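Local coordinates for protein agglutinin alpha chain (Artocarpus integer, PDB 4R6R) that binds D-galactose as a tetrameric plant lectin, recognising the T-antigen disaccharide Gal-beta1,3-GalNAc and human serum IgA-1, at residues A[7-12]-A[37-42]; A[54-59]-A[94-99]. All coordinates share one frame; numbering follows the deposited sequence.

Interaction 1. Residues A[7-12]-A[37-42]; sequences GAFTGI and SPYVGQ. With EDO (1,2-ethanediol), chain K.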
loop_
_atom_site.group_PDB
_atom_site.type_symbol
_atom_site.label_atom_id
_atom_site.label_comp_id
_atom_site.label_asym_id
_atom_site.label_seq_id
_atom_site.Cartn_x
_atom_site.Cartn_y
_atom_site.Cartn_z
ATOM N N GLY A 7 9.167 -8.771 11.743
ATOM C CA GLY A 7 9.028 -8.230 10.374
ATOM C C GLY A 7 7.603 -8.351 9.930
ATOM O O GLY A 7 6.704 -8.637 10.704
ATOM N N ALA A 8 7.405 -8.094 8.634
ATOM C CA ALA A 8 6.081 -8.190 8.024
ATOM C C ALA A 8 5.848 -9.444 7.149
ATOM O O ALA A 8 6.778 -9.877 6.454
ATOM C CB ALA A 8 5.861 -6.923 7.183
ATOM N N PHE A 9 4.603 -9.942 7.127
ATOM C CA PHE A 9 4.286 -11.220 6.480
ATOM C C PHE A 9 3.001 -11.021 5.714
ATOM O O PHE A 9 2.584 -9.866 5.434
ATOM C CB PHE A 9 4.231 -12.361 7.541
ATOM C CG PHE A 9 5.540 -12.552 8.172
ATOM C CD1 PHE A 9 6.495 -13.381 7.577
ATOM C CD2 PHE A 9 5.852 -11.856 9.321
ATOM C CE1 PHE A 9 7.737 -13.486 8.144
ATOM C CE2 PHE A 9 7.098 -11.944 9.879
ATOM C CZ PHE A 9 8.062 -12.763 9.291
ATOM N N THR A 10 2.324 -12.125 5.322
ATOM C CA THR A 10 1.071 -12.155 4.480
ATOM C C THR A 10 -0.138 -12.219 5.392
ATOM O O THR A 10 -1.250 -11.992 4.937
ATOM C CB THR A 10 1.070 -13.442 3.553
ATOM O OG1 THR A 10 2.312 -13.478 2.878
ATOM C CG2 THR A 10 -0.141 -13.443 2.542
ATOM N N GLY A 11 -0.007 -12.600 6.686
ATOM C CA GLY A 11 -1.160 -12.775 7.537
ATOM C C GLY A 11 -0.744 -13.550 8.769
ATOM O O GLY A 11 0.488 -13.691 8.984
ATOM N N ILE A 12 -1.722 -13.936 9.566
ATOM C CA ILE A 12 -1.471 -14.593 10.871
ATOM C C ILE A 12 -2.228 -15.898 10.925
ATOM O O ILE A 12 -3.435 -15.992 10.655
ATOM C CB ILE A 12 -1.858 -13.704 12.075
ATOM C CG1 ILE A 12 -0.917 -12.482 12.072
ATOM C CG2 ILE A 12 -1.728 -14.468 13.382
ATOM C CD1 ILE A 12 -1.400 -11.392 13.020
ATOM N N SER A 37 2.384 -20.307 2.966
ATOM C CA SER A 37 3.119 -21.256 3.814
ATOM C C SER A 37 3.186 -20.725 5.218
ATOM O O SER A 37 3.388 -19.533 5.393
ATOM C CB SER A 37 4.601 -21.365 3.384
ATOM O OG SER A 37 4.643 -22.050 2.139
ATOM N N PRO A 38 3.038 -21.557 6.237
ATOM C CA PRO A 38 3.257 -21.123 7.637
ATOM C C PRO A 38 4.689 -20.684 7.832
ATOM O O PRO A 38 5.624 -21.353 7.345
ATOM C CB PRO A 38 2.905 -22.372 8.468
ATOM C CG PRO A 38 2.047 -23.224 7.550
ATOM C CD PRO A 38 2.606 -22.979 6.189
ATOM N N TYR A 39 4.887 -19.547 8.463
ATOM C CA TYR A 39 6.206 -19.063 8.833
ATOM C C TYR A 39 6.258 -19.086 10.321
ATOM O O TYR A 39 5.494 -18.369 10.998
ATOM C CB TYR A 39 6.459 -17.629 8.276
ATOM C CG TYR A 39 7.798 -17.007 8.638
ATOM C CD1 TYR A 39 8.023 -16.485 9.928
ATOM C CD2 TYR A 39 8.825 -16.945 7.679
ATOM C CE1 TYR A 39 9.243 -15.918 10.253
ATOM C CE2 TYR A 39 10.054 -16.383 8.013
ATOM C CZ TYR A 39 10.233 -15.895 9.286
ATOM O OH TYR A 39 11.401 -15.304 9.629
ATOM N N VAL A 40 7.089 -19.966 10.867
ATOM C CA VAL A 40 7.128 -20.120 12.339
ATOM C C VAL A 40 8.055 -19.053 12.937
ATOM O O VAL A 40 9.286 -19.100 12.813
ATOM C CB VAL A 40 7.634 -21.524 12.668
ATOM C CG1 VAL A 40 7.713 -21.646 14.203
ATOM C CG2 VAL A 40 6.644 -22.514 12.089
ATOM N N GLY A 41 7.480 -17.965 13.482
ATOM C CA GLY A 41 8.240 -16.975 14.172
ATOM C C GLY A 41 9.049 -17.512 15.348
ATOM O O GLY A 41 8.696 -18.507 15.933
ATOM N N GLN A 42 10.116 -16.802 15.657
ATOM C CA GLN A 42 10.873 -17.207 16.854
ATOM C C GLN A 42 10.016 -17.029 18.083
ATOM O O GLN A 42 9.208 -16.093 18.186
ATOM C CB GLN A 42 12.086 -16.348 16.923
ATOM C CG GLN A 42 13.083 -16.777 15.810
ATOM C CD GLN A 42 13.699 -18.168 16.061
ATOM O OE1 GLN A 42 14.548 -18.316 16.945
ATOM N NE2 GLN A 42 13.274 -19.189 15.296
HETATM C C1 EDO K . 6.825 -18.918 1.020
HETATM O O1 EDO K . 5.791 -19.823 0.577
HETATM C C2 EDO K . 7.012 -17.815 -0.021
HETATM O O2 EDO K . 6.934 -18.346 -1.386
#

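Interaction 2. Residues A[54-59]-A[94-99]; sequences VKISLD and GPYGVT. With EDO (1,2-ethanediol), chain J.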
loop_
_atom_site.group_PDB
_atom_site.type_symbol
_atom_site.label_atom_id
_atom_site.label_comp_id
_atom_site.label_asym_id
_atom_site.label_seq_id
_atom_site.Cartn_x
_atom_site.Cartn_y
_atom_site.Cartn_z
ATOM N N VAL A 54 -1.071 -20.341 26.165
ATOM C CA VAL A 54 -2.318 -20.455 25.417
ATOM C C VAL A 54 -1.997 -20.427 23.907
ATOM O O VAL A 54 -1.099 -19.698 23.440
ATOM C CB VAL A 54 -3.366 -19.406 25.795
ATOM C CG1 VAL A 54 -2.886 -18.036 25.462
ATOM C CG2 VAL A 54 -4.702 -19.681 25.071
ATOM N N LYS A 55 -2.740 -21.262 23.148
ATOM C CA LYS A 55 -2.509 -21.358 21.714
ATOM C C LYS A 55 -3.765 -20.826 21.043
ATOM O O LYS A 55 -4.867 -21.373 21.285
ATOM C CB LYS A 55 -2.292 -22.822 21.295
ATOM C CG LYS A 55 -1.979 -22.968 19.813
ATOM C CD LYS A 55 -1.958 -24.449 19.441
ATOM C CE LYS A 55 -0.669 -25.085 19.938
ATOM N NZ LYS A 55 0.493 -24.369 19.328
ATOM N N ILE A 56 -3.622 -19.749 20.254
ATOM C CA ILE A 56 -4.776 -19.162 19.530
ATOM C C ILE A 56 -4.561 -19.581 18.092
ATOM O O ILE A 56 -3.780 -19.002 17.326
ATOM C CB ILE A 56 -4.738 -17.643 19.651
ATOM C CG1 ILE A 56 -4.806 -17.271 21.145
ATOM C CG2 ILE A 56 -5.788 -16.961 18.727
ATOM C CD1 ILE A 56 -4.393 -15.846 21.449
ATOM N N SER A 57 -5.321 -20.560 17.666
ATOM C CA SER A 57 -5.191 -21.114 16.348
ATOM C C SER A 57 -6.299 -20.574 15.457
ATOM O O SER A 57 -7.464 -20.946 15.598
ATOM C CB SER A 57 -5.296 -22.677 16.399
ATOM O OG SER A 57 -4.158 -23.204 17.050
ATOM N N LEU A 58 -5.960 -19.689 14.519
ATOM C CA LEU A 58 -6.993 -19.046 13.713
ATOM C C LEU A 58 -7.304 -19.883 12.496
ATOM O O LEU A 58 -6.412 -20.520 11.936
ATOM C CB LEU A 58 -6.525 -17.702 13.183
ATOM C CG LEU A 58 -6.109 -16.759 14.345
ATOM C CD1 LEU A 58 -5.713 -15.379 13.770
ATOM C CD2 LEU A 58 -7.261 -16.559 15.349
ATOM N N ASP A 59 -8.559 -19.791 12.047
ATOM C CA ASP A 59 -8.965 -20.517 10.831
ATOM C C ASP A 59 -8.564 -19.664 9.615
ATOM O O ASP A 59 -9.390 -19.061 8.937
ATOM C CB ASP A 59 -10.505 -20.802 10.877
ATOM C CG ASP A 59 -10.998 -21.542 9.624
ATOM O OD1 ASP A 59 -10.152 -22.126 8.923
ATOM O OD2 ASP A 59 -12.225 -21.546 9.371
ATOM N N GLY A 94 -9.309 -14.214 24.927
ATOM C CA GLY A 94 -8.840 -13.436 26.055
ATOM C C GLY A 94 -10.033 -12.730 26.747
ATOM O O GLY A 94 -11.207 -13.004 26.450
ATOM N N PRO A 95 -9.756 -11.859 27.710
ATOM C CA PRO A 95 -8.420 -11.400 28.051
ATOM C C PRO A 95 -7.507 -12.403 28.731
ATOM O O PRO A 95 -7.931 -13.278 29.509
ATOM C CB PRO A 95 -8.675 -10.263 29.012
ATOM C CG PRO A 95 -9.979 -10.646 29.691
ATOM C CD PRO A 95 -10.797 -11.159 28.512
ATOM N N TYR A 96 -6.258 -12.291 28.358
ATOM C CA TYR A 96 -5.134 -13.048 28.995
ATOM C C TYR A 96 -4.332 -12.080 29.819
ATOM O O TYR A 96 -3.935 -11.030 29.322
ATOM C CB TYR A 96 -4.235 -13.659 27.918
ATOM C CG TYR A 96 -5.025 -14.526 26.978
ATOM C CD1 TYR A 96 -5.629 -15.700 27.433
ATOM C CD2 TYR A 96 -5.195 -14.141 25.633
ATOM C CE1 TYR A 96 -6.378 -16.511 26.568
ATOM C CE2 TYR A 96 -5.911 -14.920 24.770
ATOM C CZ TYR A 96 -6.493 -16.110 25.253
ATOM O OH TYR A 96 -7.242 -16.855 24.359
ATOM N N GLY A 97 -4.013 -12.422 31.075
ATOM C CA GLY A 97 -3.182 -11.563 31.943
ATOM C C GLY A 97 -4.083 -10.869 32.953
ATOM O O GLY A 97 -5.112 -11.458 33.419
ATOM N N VAL A 98 -3.781 -9.628 33.263
ATOM C CA VAL A 98 -4.489 -8.876 34.266
ATOM C C VAL A 98 -5.069 -7.619 33.634
ATOM O O VAL A 98 -4.300 -6.763 33.093
ATOM C CB VAL A 98 -3.545 -8.480 35.422
ATOM C CG1 VAL A 98 -4.250 -7.582 36.439
ATOM C CG2 VAL A 98 -2.981 -9.729 36.064
ATOM N N THR A 99 -6.382 -7.483 33.740
ATOM C CA THR A 99 -7.018 -6.323 33.114
ATOM C C THR A 99 -7.052 -5.104 34.021
ATOM O O THR A 99 -8.133 -4.639 34.410
ATOM C CB THR A 99 -8.412 -6.701 32.613
ATOM O OG1 THR A 99 -9.132 -7.365 33.685
ATOM C CG2 THR A 99 -8.310 -7.689 31.435
HETATM C C1 EDO J . -5.795 -24.441 21.849
HETATM O O1 EDO J . -5.469 -24.384 20.447
HETATM C C2 EDO J . -5.540 -25.850 22.381
HETATM O O2 EDO J . -4.142 -26.044 22.665
#

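Interaction 1. Residues A[7-12]-A[37-42]
At the edge of one four-stranded antiparallel sheet of the type I beta-prism fold, F9 and Y39 bring two aromatic rings together, the first from the turn that leads into strand 11-19 and the second from the edge strand 37-40. Strand 25-34 lies between these two in the sheet, so the contact is made by side chains reaching across it, with the CA atoms of F9 and Y39 8.4 Å apart. CE1 of F9 sits over the centre of the Y39 ring, 3.3 Å above its plane, and the closest pair is F9 CE1 to Y39 CD1 at 3.5 Å. With a second approach, F9 CZ to Y39 CE1 at 3.5 Å, the CD1-CE1-CZ side of the phenylalanine does the touching, CE1 foremost. The planes are inclined at 41° with centroids 4.4 Å apart, an oblique pairing that is neither a parallel stack nor a T. With CG anti to the backbone N (chi1 178°), the Y39 ring extends to where its face meets CE1 of F9, and the two side chains cross at about a right angle. F9 also stacks on Y32 of the intervening strand, and the strand 11-19 opens with a classic beta bulge, T10 and G11 sharing D33 as their partner on strand 25-34. N35 of the second subunit packs on F9, while L34 of that subunit packs on Y39. At the start of the edge strand, S37 OG is hydrogen-bonded to O1 of a 1,2-ethanediol at 3.0 Å; this glycol, probably from the crystallisation liquor, also bonds D6 O of the second subunit. Between the two segments the chemistry is wholly apolar: the grip comes from dispersion and ring overlap, consistent with a small aromatic cluster placed where two subunits meet.

Interaction 2. Residues A[54-59]-A[94-99]
An apolar contact between two sheets is made where V54 and I56 of edge strand 52-57 receive the ring of Y96 from edge strand 92-97. The side chains come from opposite directions. V54 lays CG1 over one face of the tyrosine, 4.0 Å from the ring centroid and 12° off the normal, a well-centred CH-pi contact. Its chi1 of 64° sets CG1 between the backbone N and the carbonyl carbon and turns CG2 towards the phenol end, where V54 CG2 lies 3.9 Å from Y96 OH. I56 approaches obliquely, bringing CD1 to 3.8 Å from Y96 CE2. The opposite face of the ring is occupied from its own strand: the CA of G94 stands 3.5 Å above the plane, offset toward the rim, so the ring is sandwiched between V54 and the backbone just before the cis peptide of P95. Y19 meets Y96 as well, and Y93 touches I56, widening the apolar patch. On strand 52-57 the CB of K55 is directed away from 94-99, and its NZ forms a salt bridge with E14; K55 O takes a weak hydrogen bond from O1 of a 1,2-ethanediol at 3.2 Å. Joined by side chains rather than by backbone pairing, the contact is consistent with two of the three sheets of the type I beta-prism fold of jacalin lectins meeting along their edge strands.

Overall arrangement
From the N terminus, the chain passes through 7-12, runs along strand 11-19, returns by 25-34 and reaches 37-42, where interaction 1 closes a loop within a single sheet. Only then does 54-59 open interaction 2, which is completed after strands 65-75 and 78-88 by 94-99, so the two are in series and neither nests nor crosses. Strand 52-57 joins them, because it lies beside 11-19 in the sheet of interaction 1 and meets, through its side chains, the sheet that holds 92-97. Their centres are about 18 Å apart, yet their segments meet, I12 O packing against L58 CD1 at 3.9 Å. Interaction 1 spans one sheet beside the second subunit; interaction 2 links that sheet to its neighbour.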